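Local coordinates for protein Sso-CP2 metallo-carboxypetidase (Sulfolobus solfataricus, PDB 4MMO) that probably removes residues from the carboxyl end of peptides as a zinc-binding carboxypeptidase of the M20 metallopeptidase family, at residues A[216-221]-A[225-230]; A[232-237]-A[278-283]; A[243-248]-A[271-276]; A[347-352]-A[381-386]. One frame throughout, in Å; residues are numbered along the deposited sequence.

Overall arrangement
Going from the N terminus, contact 1 comes first and closes a very short loop, where the chain turns back on itself after helix 207-218. Contact 2 then closes a mostly helical excursion of 40 residues, joining the approach to helix 239-247 with the exit from helix 269-278. Contact 3 closes a shorter loop within that span and packs the two helices together; its Ile245 reaches Leu237 and Thr278 of contact 2. Contact 1 touches contact 2 through Cys282 and Pro280. Contact 4 closes a separate loop of 28 residues, tying strand 337-348 to helix 383-389 nearer the zinc site, while Arg348 packs on Leu237. Contacts 1 to 3 also touch the second subunit.

Contact 1 of 4, residues A[216-221]-A[225-230]; sequences STLVDM and VLIEGF
Leu226 N donates to Leu218 O over 2.6 Å, the one hydrogen bond between 216-221 and 225-230. It is short and almost straight, 176° at the hydrogen, and the donor stands tilted 32° from the plane of the Leu218 carbonyl. A weaker CA-H...O contact reaches the same oxygen, with Val225 CA 3.5 Å from Leu218 O. Two successive residues therefore approach one carbonyl, that of Leu218.

The backbones make a single beta bridge here, Val219 CA to Val225 CA 4.4 Å, within the dimerisation region of this M20 peptidase. The chain folds back on itself at this point, and a type II beta turn from Ile227 to Phe230 bends it again.

Side-chain packing surrounds the bridge. The carbons of Leu226 lie against the backbone of the other segment. Its CB is 3.4 Å from Thr217 O, and with CG beside its own backbone N (chi1 -61°) the branch carries CD1 to 3.6 Å from Val219 C. Two pairs are purely apolar. Leu218 and Ile227 lie side by side and point the same way, Leu218 CD2 being 4.0 Å from Ile227 CG1; Leu325 of helix 318-331 touches both. Val219 CG1 and Val225 CG2 meet more loosely at 4.4 Å, with Cys282 packed on both valines. The other branch of Val225, CG1, sits 3.7 Å above one face of the Phe230 ring, displaced toward its rim.

Polar bonds to the dimer partner come from the 216-221 backbone: Lys213 of the second subunit donates its NZ to Ser216 O and to Val219 O.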
loop_
_atom_site.group_PDB
_atom_site.type_symbol
_atom_site.label_atom_id
_atom_site.label_comp_id
_atom_site.label_asym_id
_atom_site.label_seq_id
_atom_site.Cartn_x
_atom_site.Cartn_y
_atom_site.Cartn_z
ATOM N N SER A 216 9.112 -10.930 -4.058
ATOM C CA SER A 216 8.796 -12.007 -4.992
ATOM C C SER A 216 9.747 -13.195 -4.842
ATOM O O SER A 216 9.381 -14.322 -5.163
ATOM C CB SER A 216 8.819 -11.501 -6.435
ATOM O OG SER A 216 7.734 -10.624 -6.682
ATOM N N THR A 217 10.958 -12.945 -4.350
ATOM C CA THR A 217 11.952 -14.010 -4.206
ATOM C C THR A 217 11.695 -14.855 -2.963
ATOM O O THR A 217 12.231 -15.953 -2.830
ATOM C CB THR A 217 13.397 -13.453 -4.115
ATOM O OG1 THR A 217 13.538 -12.651 -2.934
ATOM C CG2 THR A 217 13.745 -12.617 -5.351
ATOM N N LEU A 218 10.875 -14.337 -2.055
ATOM C CA LEU A 218 10.641 -14.988 -0.771
ATOM C C LEU A 218 9.823 -16.277 -0.882
ATOM O O LEU A 218 10.040 -17.217 -0.117
ATOM C CB LEU A 218 9.949 -14.013 0.189
ATOM C CG LEU A 218 10.762 -12.774 0.580
ATOM C CD1 LEU A 218 9.921 -11.827 1.416
ATOM C CD2 LEU A 218 12.035 -13.159 1.330
ATOM N N VAL A 219 8.891 -16.323 -1.832
ATOM C CA VAL A 219 7.983 -17.463 -1.975
ATOM C C VAL A 219 7.787 -17.841 -3.438
ATOM O O VAL A 219 7.960 -17.003 -4.322
ATOM C CB VAL A 219 6.600 -17.137 -1.381
ATOM C CG1 VAL A 219 6.712 -16.851 0.107
ATOM C CG2 VAL A 219 5.969 -15.946 -2.108
ATOM N N ASP A 220 7.420 -19.096 -3.695
ATOM C CA ASP A 220 7.011 -19.489 -5.042
ATOM C C ASP A 220 5.526 -19.170 -5.217
ATOM O O ASP A 220 4.920 -18.559 -4.338
ATOM C CB ASP A 220 7.323 -20.964 -5.339
ATOM C CG ASP A 220 6.599 -21.934 -4.415
ATOM O OD1 ASP A 220 5.664 -21.527 -3.692
ATOM O OD2 ASP A 220 6.966 -23.128 -4.432
ATOM N N MET A 221 4.933 -19.578 -6.335
ATOM C CA MET A 221 3.560 -19.170 -6.631
ATOM C C MET A 221 2.552 -19.890 -5.738
ATOM O O MET A 221 1.425 -19.424 -5.559
ATOM C CB MET A 221 3.224 -19.389 -8.107
ATOM C CG MET A 221 2.963 -20.833 -8.510
ATOM S SD MET A 221 2.450 -20.973 -10.239
ATOM C CE MET A 221 0.885 -20.098 -10.219
ATOM N N VAL A 225 7.925 -21.199 1.044
ATOM C CA VAL A 225 8.946 -20.196 1.341
ATOM C C VAL A 225 10.288 -20.611 0.751
ATOM O O VAL A 225 10.738 -21.736 0.943
ATOM C CB VAL A 225 9.082 -19.982 2.862
ATOM C CG1 VAL A 225 10.147 -18.942 3.175
ATOM C CG2 VAL A 225 7.738 -19.569 3.456
ATOM N N LEU A 226 10.923 -19.688 0.033
ATOM C CA LEU A 226 12.150 -19.987 -0.698
ATOM C C LEU A 226 13.412 -19.560 0.055
ATOM O O LEU A 226 14.525 -19.744 -0.438
ATOM C CB LEU A 226 12.118 -19.308 -2.074
ATOM C CG LEU A 226 10.985 -19.714 -3.022
ATOM C CD1 LEU A 226 11.106 -18.970 -4.340
ATOM C CD2 LEU A 226 10.974 -21.216 -3.264
ATOM N N ILE A 227 13.242 -18.982 1.241
ATOM C CA ILE A 227 14.382 -18.630 2.079
ATOM C C ILE A 227 15.161 -19.894 2.425
ATOM O O ILE A 227 14.605 -20.848 2.967
ATOM C CB ILE A 227 13.940 -17.920 3.374
ATOM C CG1 ILE A 227 13.215 -16.617 3.038
ATOM C CG2 ILE A 227 15.147 -17.624 4.270
ATOM C CD1 ILE A 227 12.534 -15.964 4.228
ATOM N N GLU A 228 16.449 -19.896 2.097
ATOM C CA GLU A 228 17.296 -21.061 2.330
ATOM C C GLU A 228 17.359 -21.399 3.817
ATOM O O GLU A 228 17.666 -20.542 4.644
ATOM C CB GLU A 228 18.705 -20.810 1.787
ATOM C CG GLU A 228 19.643 -22.007 1.903
ATOM C CD GLU A 228 21.038 -21.712 1.382
ATOM O OE1 GLU A 228 21.179 -20.826 0.513
ATOM O OE2 GLU A 228 21.998 -22.361 1.847
ATOM N N GLY A 229 17.051 -22.651 4.144
ATOM C CA GLY A 229 17.116 -23.140 5.512
ATOM C C GLY A 229 15.828 -22.989 6.308
ATOM O O GLY A 229 15.753 -23.428 7.453
ATOM N N PHE A 230 14.813 -22.379 5.703
ATOM C CA PHE A 230 13.570 -22.063 6.407
ATOM C C PHE A 230 12.879 -23.300 6.993
ATOM O O PHE A 230 12.379 -23.261 8.117
ATOM C CB PHE A 230 12.622 -21.332 5.459
ATOM C CG PHE A 230 11.366 -20.837 6.111
ATOM C CD1 PHE A 230 11.357 -19.644 6.811
ATOM C CD2 PHE A 230 10.186 -21.555 6.005
ATOM C CE1 PHE A 230 10.200 -19.185 7.405
ATOM C CE2 PHE A 230 9.024 -21.095 6.593
ATOM C CZ PHE A 230 9.032 -19.910 7.295
#

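Contact 2 of 4, residues A[232-237]-A[278-283]; sequences DDVREL and TYPTCN
Leu237 and Thr278 reach toward each other tip to tip, and this is the closer half of a small surface contact. Both methyls of the leucine meet both branches of the threonine: Leu237 CD1 is 3.9 Å from Thr278 OG1, and Leu237 CD2 is 4.0 Å from Thr278 CG2. The threonine can offer both because its CG2 is anti to the backbone N (chi1 -61° for OG1), leaving OG1 beside that N. Ile245 of helix 239-247 packs on both residues. With an alanine in place of Leu237, the two methyls would be gone and the branches of Thr278 would probably be left facing a gap on this side.

The other half is looser. Val234 CG2 approaches the ring of Pro280 at CG from 4.4 Å, and Gln316 packs on both residues.

Between these two points Arg235 and Glu236 make no contact with 278-283; Arg235 NH1 instead donates to Glu236 O at 3.0 Å. The acceptor lies in the guanidinium plane, while the donor is tilted 27° from the carbonyl plane. NH1 also forms a salt bridge with Glu241, whereas the Glu236 side chain is exposed and poorly ordered.

In the dimerisation region, the loop before helix 239-247 thus meets the end of helix 269-278 and the chain that follows it. No hydrogen bond crosses between them; backbone bonds of Asp233 to Asn315 and of Thr281 to Arg311 fix them separately. The contact itself therefore rests on van der Waals packing and gives little directional hold.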
loop_
_atom_site.group_PDB
_atom_site.type_symbol
_atom_site.label_atom_id
_atom_site.label_comp_id
_atom_site.label_asym_id
_atom_site.label_seq_id
_atom_site.Cartn_x
_atom_site.Cartn_y
_atom_site.Cartn_z
ATOM N N ASP A 232 14.308 -26.367 7.486
ATOM C CA ASP A 232 15.227 -27.335 8.094
ATOM C C ASP A 232 14.868 -27.669 9.543
ATOM O O ASP A 232 15.001 -28.811 9.971
ATOM C CB ASP A 232 16.672 -26.826 8.031
ATOM C CG ASP A 232 17.235 -26.819 6.617
ATOM O OD1 ASP A 232 16.635 -27.455 5.727
ATOM O OD2 ASP A 232 18.288 -26.182 6.400
ATOM N N ASP A 233 14.413 -26.669 10.291
ATOM C CA ASP A 233 14.086 -26.853 11.703
ATOM C C ASP A 233 12.645 -27.322 11.906
ATOM O O ASP A 233 12.227 -27.574 13.035
ATOM C CB ASP A 233 14.305 -25.542 12.468
ATOM C CG ASP A 233 15.768 -25.283 12.791
ATOM O OD1 ASP A 233 16.645 -25.741 12.028
ATOM O OD2 ASP A 233 16.040 -24.617 13.812
ATOM N N VAL A 234 11.882 -27.414 10.819
ATOM C CA VAL A 234 10.487 -27.841 10.903
ATOM C C VAL A 234 10.434 -29.357 11.067
ATOM O O VAL A 234 10.877 -30.096 10.187
ATOM C CB VAL A 234 9.692 -27.415 9.648
ATOM C CG1 VAL A 234 8.302 -28.061 9.625
ATOM C CG2 VAL A 234 9.572 -25.902 9.585
ATOM N N ARG A 235 9.900 -29.818 12.195
ATOM C CA ARG A 235 9.863 -31.248 12.489
ATOM C C ARG A 235 8.553 -31.901 12.054
ATOM O O ARG A 235 7.511 -31.251 11.977
ATOM C CB ARG A 235 10.099 -31.500 13.982
ATOM C CG ARG A 235 8.994 -31.009 14.921
ATOM C CD ARG A 235 8.921 -31.903 16.159
ATOM N NE ARG A 235 7.991 -31.405 17.169
ATOM C CZ ARG A 235 6.681 -31.639 17.176
ATOM N NH1 ARG A 235 6.116 -32.368 16.218
ATOM N NH2 ARG A 235 5.930 -31.137 18.146
ATOM N N GLU A 236 8.618 -33.198 11.777
ATOM C CA GLU A 236 7.435 -33.962 11.415
ATOM C C GLU A 236 6.458 -33.988 12.584
ATOM O O GLU A 236 6.857 -33.845 13.741
ATOM C CB GLU A 236 7.833 -35.387 11.037
ATOM C CG GLU A 236 8.359 -36.199 12.207
ATOM C CD GLU A 236 9.213 -37.371 11.769
ATOM O OE1 GLU A 236 8.902 -37.982 10.724
ATOM O OE2 GLU A 236 10.201 -37.678 12.470
ATOM N N LEU A 237 5.176 -34.161 12.277
ATOM C CA LEU A 237 4.150 -34.299 13.303
ATOM C C LEU A 237 4.295 -35.645 13.997
ATOM O O LEU A 237 4.780 -36.600 13.397
ATOM C CB LEU A 237 2.767 -34.217 12.667
ATOM C CG LEU A 237 2.487 -32.965 11.841
ATOM C CD1 LEU A 237 1.176 -33.117 11.092
ATOM C CD2 LEU A 237 2.465 -31.732 12.734
ATOM N N THR A 278 -0.586 -26.626 10.385
ATOM C CA THR A 278 0.740 -27.246 10.243
ATOM C C THR A 278 1.735 -26.460 9.374
ATOM O O THR A 278 2.945 -26.617 9.533
ATOM C CB THR A 278 0.602 -28.701 9.689
ATOM O OG1 THR A 278 -0.169 -29.484 10.608
ATOM C CG2 THR A 278 1.955 -29.372 9.488
ATOM N N TYR A 279 1.246 -25.617 8.469
ATOM C CA TYR A 279 2.140 -24.924 7.534
ATOM C C TYR A 279 2.704 -23.618 8.104
ATOM O O TYR A 279 1.947 -22.764 8.575
ATOM C CB TYR A 279 1.425 -24.597 6.219
ATOM C CG TYR A 279 0.991 -25.787 5.389
ATOM C CD1 TYR A 279 1.243 -27.090 5.799
ATOM C CD2 TYR A 279 0.328 -25.597 4.183
ATOM C CE1 TYR A 279 0.840 -28.169 5.030
ATOM C CE2 TYR A 279 -0.080 -26.662 3.414
ATOM C CZ TYR A 279 0.178 -27.947 3.839
ATOM O OH TYR A 279 -0.229 -29.007 3.065
ATOM N N PRO A 280 4.036 -23.448 8.048
ATOM C CA PRO A 280 4.577 -22.120 8.347
ATOM C C PRO A 280 4.309 -21.177 7.173
ATOM O O PRO A 280 4.048 -21.670 6.078
ATOM C CB PRO A 280 6.075 -22.381 8.506
ATOM C CG PRO A 280 6.337 -23.566 7.643
ATOM C CD PRO A 280 5.101 -24.419 7.734
ATOM N N THR A 281 4.360 -19.865 7.388
ATOM C CA THR A 281 4.024 -18.916 6.328
ATOM C C THR A 281 5.043 -17.801 6.164
ATOM O O THR A 281 5.839 -17.528 7.060
ATOM C CB THR A 281 2.668 -18.234 6.592
ATOM O OG1 THR A 281 2.773 -17.377 7.738
ATOM C CG2 THR A 281 1.580 -19.273 6.821
ATOM N N CYS A 282 5.004 -17.177 4.990
ATOM C CA CYS A 282 5.621 -15.880 4.757
ATOM C C CYS A 282 4.572 -15.013 4.079
ATOM O O CYS A 282 4.390 -15.083 2.866
ATOM C CB CYS A 282 6.855 -15.994 3.864
ATOM S SG CYS A 282 7.494 -14.387 3.308
ATOM N N ASN A 283 3.877 -14.209 4.874
ATOM C CA ASN A 283 2.743 -13.435 4.394
ATOM C C ASN A 283 3.054 -11.943 4.294
ATOM O O ASN A 283 3.769 -11.389 5.134
ATOM C CB ASN A 283 1.555 -13.659 5.325
ATOM C CG ASN A 283 0.331 -12.879 4.907
ATOM O OD1 ASN A 283 -0.300 -13.191 3.896
ATOM N ND2 ASN A 283 -0.019 -11.865 5.687
#

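Contact 3 of 4, residues A[243-248]-A[271-276]; sequences ELIKKY and KIAEAL
Ala273 meets both Ile245 and Tyr248, and the contact between 243-248 and 271-276 centres on its methyl group. Just before it in the chain, Ile272 serves a different interface and packs on Leu203 of the second subunit. Ala273 CB itself sits in the plane of the Tyr248 ring, at its edge, 3.6 Å from CD2. Tyr248 is the first residue to leave the helical conformation; its CG lies anti to the backbone N (chi1 -170°), which carries the ring across to the neighbouring helix. On the Ile245 side, Ala273 CB is 3.9 Å from Ile245 O and 4.1 Å from Ile245 CG2. The small side chain lets the helices come close, with the CA atoms of Ile245 and Ala273 only 6.2 Å apart. Ile250 also lies against Ala273.

One residue on, Glu274 presents its backbone and the root of its side chain. Ile245 CG2, the branch anti to the isoleucine's backbone N, rests 4.0 Å from Glu274 N and 4.4 Å from Glu274 CB. The carboxylate takes no part in this packing.

Ala275 again packs on Leu203 of the second subunit, as befits a helix pair of the dimerisation region. Leu276 comes last and is more distant, its CD2 4.6 Å from Tyr248 CE2; it also packs on Ala378.

Among the modelled atoms no hydrogen bond crosses between the segments. A methyl is seated between an isoleucine and a ring edge, and the hold appears to rest on fit more than on charge.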
loop_
_atom_site.group_PDB
_atom_site.type_symbol
_atom_site.label_atom_id
_atom_site.label_comp_id
_atom_site.label_asym_id
_atom_site.label_seq_id
_atom_site.Cartn_x
_atom_site.Cartn_y
_atom_site.Cartn_z
ATOM N N GLU A 243 -3.298 -37.542 14.280
ATOM C CA GLU A 243 -4.631 -38.023 14.620
ATOM C C GLU A 243 -5.580 -36.863 14.914
ATOM O O GLU A 243 -6.701 -36.827 14.409
ATOM C CB GLU A 243 -4.562 -38.955 15.833
ATOM N N LEU A 244 -5.126 -35.914 15.730
ATOM C CA LEU A 244 -5.954 -34.772 16.106
ATOM C C LEU A 244 -6.335 -33.942 14.886
ATOM O O LEU A 244 -7.456 -33.437 14.791
ATOM C CB LEU A 244 -5.233 -33.903 17.140
ATOM C CG LEU A 244 -4.943 -34.577 18.487
ATOM C CD1 LEU A 244 -4.095 -33.674 19.369
ATOM C CD2 LEU A 244 -6.231 -34.952 19.206
ATOM N N ILE A 245 -5.408 -33.811 13.943
ATOM C CA ILE A 245 -5.676 -33.066 12.720
ATOM C C ILE A 245 -6.767 -33.763 11.912
ATOM O O ILE A 245 -7.601 -33.108 11.281
ATOM C CB ILE A 245 -4.396 -32.900 11.872
ATOM C CG1 ILE A 245 -3.425 -31.956 12.587
ATOM C CG2 ILE A 245 -4.723 -32.351 10.483
ATOM C CD1 ILE A 245 -2.048 -31.896 11.971
ATOM N N LYS A 246 -6.759 -35.093 11.944
ATOM C CA LYS A 246 -7.761 -35.886 11.237
ATOM C C LYS A 246 -9.150 -35.681 11.835
ATOM O O LYS A 246 -10.150 -35.703 11.122
ATOM C CB LYS A 246 -7.389 -37.369 11.281
ATOM N N LYS A 247 -9.206 -35.476 13.147
ATOM C CA LYS A 247 -10.475 -35.289 13.844
ATOM C C LYS A 247 -10.964 -33.843 13.791
ATOM O O LYS A 247 -12.130 -33.572 14.071
ATOM C CB LYS A 247 -10.343 -35.720 15.307
ATOM C CG LYS A 247 -10.029 -37.194 15.501
ATOM C CD LYS A 247 -9.755 -37.502 16.965
ATOM C CE LYS A 247 -9.125 -38.873 17.146
ATOM N NZ LYS A 247 -7.867 -38.798 17.942
ATOM N N TYR A 248 -10.077 -32.914 13.446
ATOM C CA TYR A 248 -10.443 -31.500 13.418
ATOM C C TYR A 248 -11.602 -31.292 12.453
ATOM O O TYR A 248 -11.483 -31.558 11.258
ATOM C CB TYR A 248 -9.248 -30.627 13.028
ATOM C CG TYR A 248 -9.489 -29.142 13.203
ATOM C CD1 TYR A 248 -10.085 -28.644 14.353
ATOM C CD2 TYR A 248 -9.108 -28.236 12.221
ATOM C CE1 TYR A 248 -10.307 -27.288 14.517
ATOM C CE2 TYR A 248 -9.325 -26.877 12.377
ATOM C CZ TYR A 248 -9.923 -26.410 13.527
ATOM O OH TYR A 248 -10.140 -25.062 13.689
ATOM N N LYS A 271 -7.353 -31.413 4.372
ATOM C CA LYS A 271 -6.261 -30.667 3.763
ATOM C C LYS A 271 -6.236 -29.243 4.305
ATOM O O LYS A 271 -5.169 -28.661 4.489
ATOM C CB LYS A 271 -6.406 -30.654 2.239
ATOM C CG LYS A 271 -5.183 -30.138 1.490
ATOM C CD LYS A 271 -3.914 -30.860 1.928
ATOM C CE LYS A 271 -2.906 -30.988 0.798
ATOM N NZ LYS A 271 -2.551 -29.675 0.208
ATOM N N ILE A 272 -7.420 -28.689 4.553
ATOM C CA ILE A 272 -7.548 -27.353 5.119
ATOM C C ILE A 272 -7.031 -27.357 6.550
ATOM O O ILE A 272 -6.296 -26.455 6.953
ATOM C CB ILE A 272 -9.016 -26.876 5.085
ATOM C CG1 ILE A 272 -9.433 -26.585 3.642
ATOM C CG2 ILE A 272 -9.214 -25.624 5.937
ATOM C CD1 ILE A 272 -10.925 -26.429 3.447
ATOM N N ALA A 273 -7.414 -28.380 7.308
ATOM C CA ALA A 273 -6.986 -28.514 8.695
ATOM C C ALA A 273 -5.471 -28.608 8.773
ATOM O O ALA A 273 -4.842 -28.000 9.636
ATOM C CB ALA A 273 -7.619 -29.743 9.326
ATOM N N GLU A 274 -4.888 -29.373 7.860
ATOM C CA GLU A 274 -3.446 -29.552 7.827
ATOM C C GLU A 274 -2.752 -28.229 7.517
ATOM O O GLU A 274 -1.872 -27.797 8.255
ATOM C CB GLU A 274 -3.072 -30.605 6.786
ATOM C CG GLU A 274 -1.610 -31.013 6.811
ATOM C CD GLU A 274 -1.281 -32.058 5.763
ATOM O OE1 GLU A 274 -2.199 -32.804 5.355
ATOM O OE2 GLU A 274 -0.107 -32.132 5.343
ATOM N N ALA A 275 -3.159 -27.584 6.430
ATOM C CA ALA A 275 -2.540 -26.332 6.006
ATOM C C ALA A 275 -2.634 -25.263 7.093
ATOM O O ALA A 275 -1.649 -24.602 7.424
ATOM C CB ALA A 275 -3.191 -25.831 4.727
ATOM N N LEU A 276 -3.830 -25.113 7.645
ATOM C CA LEU A 276 -4.105 -24.089 8.641
ATOM C C LEU A 276 -3.264 -24.275 9.903
ATOM O O LEU A 276 -2.717 -23.310 10.439
ATOM C CB LEU A 276 -5.593 -24.121 8.996
ATOM C CG LEU A 276 -6.135 -23.010 9.893
ATOM C CD1 LEU A 276 -5.877 -21.634 9.290
ATOM C CD2 LEU A 276 -7.620 -23.224 10.119
#

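Contact 4 of 4, residues A[347-352]-A[381-386]; sequences VRTSVN and QPMGLF
Where strand 337-348 of the antiparallel sheet runs toward the metal-binding part of the M20 fold, Val347 and Thr349 pack on Met383 and Gly384 of segment 381-386. The zinc ligand Glu163 is near, its side chain about 9 Å from that of Met383, and Gln381, two residues before Met383, accepts a hydrogen bond at OE1 from Glu163 N.

Val347 divides its two branches between the two partners. CG2 lies directly on the helix backbone, 3.4 Å from Gly384 CA, where no side chain intervenes. CG1, anti to the valine's backbone N (chi1 175°), points at the methionine: Met383 passes it at an angle as an extended chain, with Val347 CG1 4.0 Å from Met383 CE and 4.1 Å from SD. Replacing Val347 by an alanine would probably open a gap over Gly384 and leave the Met383 chain without the methyl it lies across.

Val179 of strand 178-190 packs on Met383. Thr349 OG1 lies within hydrogen-bonding reach of Ala395 O and Leu177 O, which its single proton must share or choose between; this probably helps to set the rotation that leaves Thr349 CG2 to meet Met383 CE tip to tip at 3.9 Å.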
loop_
_atom_site.group_PDB
_atom_site.type_symbol
_atom_site.label_atom_id
_atom_site.label_comp_id
_atom_site.label_asym_id
_atom_site.label_seq_id
_atom_site.Cartn_x
_atom_site.Cartn_y
_atom_site.Cartn_z
ATOM N N VAL A 347 4.889 -23.588 19.770
ATOM C CA VAL A 347 4.757 -24.480 20.919
ATOM C C VAL A 347 3.754 -25.584 20.628
ATOM O O VAL A 347 2.728 -25.347 19.992
ATOM C CB VAL A 347 4.248 -23.721 22.166
ATOM C CG1 VAL A 347 4.004 -24.677 23.335
ATOM C CG2 VAL A 347 5.219 -22.646 22.578
ATOM N N ARG A 348 4.060 -26.785 21.112
ATOM C CA ARG A 348 3.122 -27.899 21.113
ATOM C C ARG A 348 3.370 -28.742 22.350
ATOM O O ARG A 348 4.496 -29.173 22.591
ATOM C CB ARG A 348 3.291 -28.757 19.865
ATOM C CG ARG A 348 2.475 -28.285 18.693
ATOM C CD ARG A 348 2.725 -29.135 17.473
ATOM N NE ARG A 348 2.167 -28.508 16.281
ATOM C CZ ARG A 348 2.643 -28.665 15.050
ATOM N NH1 ARG A 348 3.698 -29.440 14.826
ATOM N NH2 ARG A 348 2.058 -28.043 14.039
ATOM N N THR A 349 2.322 -28.971 23.136
ATOM C CA THR A 349 2.452 -29.727 24.376
ATOM C C THR A 349 1.620 -31.002 24.321
ATOM O O THR A 349 0.815 -31.196 23.409
ATOM C CB THR A 349 2.022 -28.888 25.594
ATOM O OG1 THR A 349 0.619 -28.616 25.521
ATOM C CG2 THR A 349 2.796 -27.581 25.639
ATOM N N SER A 350 1.814 -31.860 25.314
ATOM C CA SER A 350 1.196 -33.178 25.325
ATOM C C SER A 350 -0.281 -33.152 25.708
ATOM O O SER A 350 -0.701 -32.404 26.590
ATOM C CB SER A 350 1.945 -34.097 26.289
ATOM O OG SER A 350 1.173 -35.248 26.576
ATOM N N VAL A 351 -1.060 -33.997 25.044
ATOM C CA VAL A 351 -2.464 -34.181 25.382
ATOM C C VAL A 351 -2.597 -34.975 26.686
ATOM O O VAL A 351 -3.671 -35.031 27.283
ATOM C CB VAL A 351 -3.209 -34.910 24.234
ATOM C CG1 VAL A 351 -2.759 -36.374 24.130
ATOM C CG2 VAL A 351 -4.723 -34.808 24.406
ATOM N N ASN A 352 -1.493 -35.565 27.138
ATOM C CA ASN A 352 -1.525 -36.502 28.262
ATOM C C ASN A 352 -1.231 -35.878 29.614
ATOM O O ASN A 352 -1.267 -36.566 30.634
ATOM C CB ASN A 352 -0.542 -37.647 28.018
ATOM C CG ASN A 352 -0.932 -38.491 26.833
ATOM O OD1 ASN A 352 -2.107 -38.829 26.662
ATOM N ND2 ASN A 352 0.043 -38.823 25.992
ATOM N N GLN A 381 0.342 -16.614 20.389
ATOM C CA GLN A 381 0.102 -16.234 21.771
ATOM C C GLN A 381 1.437 -16.462 22.486
ATOM O O GLN A 381 2.238 -17.274 22.029
ATOM C CB GLN A 381 -1.018 -17.115 22.345
ATOM C CG GLN A 381 -1.604 -16.658 23.668
ATOM C CD GLN A 381 -2.781 -17.504 24.160
ATOM O OE1 GLN A 381 -3.271 -17.287 25.269
ATOM N NE2 GLN A 381 -3.240 -18.459 23.345
ATOM N N PRO A 382 1.705 -15.736 23.588
ATOM C CA PRO A 382 3.036 -15.891 24.200
ATOM C C PRO A 382 3.213 -17.163 25.047
ATOM O O PRO A 382 3.926 -17.157 26.053
ATOM C CB PRO A 382 3.172 -14.621 25.053
ATOM C CG PRO A 382 1.775 -14.241 25.380
ATOM C CD PRO A 382 0.964 -14.602 24.171
ATOM N N MET A 383 2.582 -18.254 24.619
ATOM C CA MET A 383 2.721 -19.547 25.277
ATOM C C MET A 383 4.186 -19.963 25.344
ATOM O O MET A 383 4.625 -20.575 26.319
ATOM C CB MET A 383 1.921 -20.594 24.505
ATOM C CG MET A 383 1.725 -21.916 25.216
ATOM S SD MET A 383 0.444 -22.884 24.389
ATOM C CE MET A 383 0.546 -24.435 25.273
ATOM N N GLY A 384 4.938 -19.611 24.305
ATOM C CA GLY A 384 6.350 -19.949 24.216
ATOM C C GLY A 384 7.172 -19.487 25.401
ATOM O O GLY A 384 8.089 -20.183 25.828
ATOM N N LEU A 385 6.848 -18.317 25.939
ATOM C CA LEU A 385 7.584 -17.788 27.080
ATOM C C LEU A 385 7.397 -18.675 28.302
ATOM O O LEU A 385 8.347 -18.953 29.031
ATOM C CB LEU A 385 7.123 -16.365 27.404
ATOM C CG LEU A 385 7.271 -15.348 26.277
ATOM C CD1 LEU A 385 6.838 -13.976 26.765
ATOM C CD2 LEU A 385 8.704 -15.314 25.745
ATOM N N PHE A 386 6.167 -19.121 28.523
ATOM C CA PHE A 386 5.855 -19.901 29.708
ATOM C C PHE A 386 6.454 -21.301 29.609
ATOM O O PHE A 386 6.970 -21.836 30.588
ATOM C CB PHE A 386 4.340 -19.948 29.918
ATOM C CG PHE A 386 3.742 -18.604 30.216
ATOM C CD1 PHE A 386 3.796 -18.079 31.496
ATOM C CD2 PHE A 386 3.148 -17.856 29.215
ATOM C CE1 PHE A 386 3.259 -16.838 31.777
ATOM C CE2 PHE A 386 2.605 -16.612 29.490
ATOM C CZ PHE A 386 2.662 -16.102 30.772
#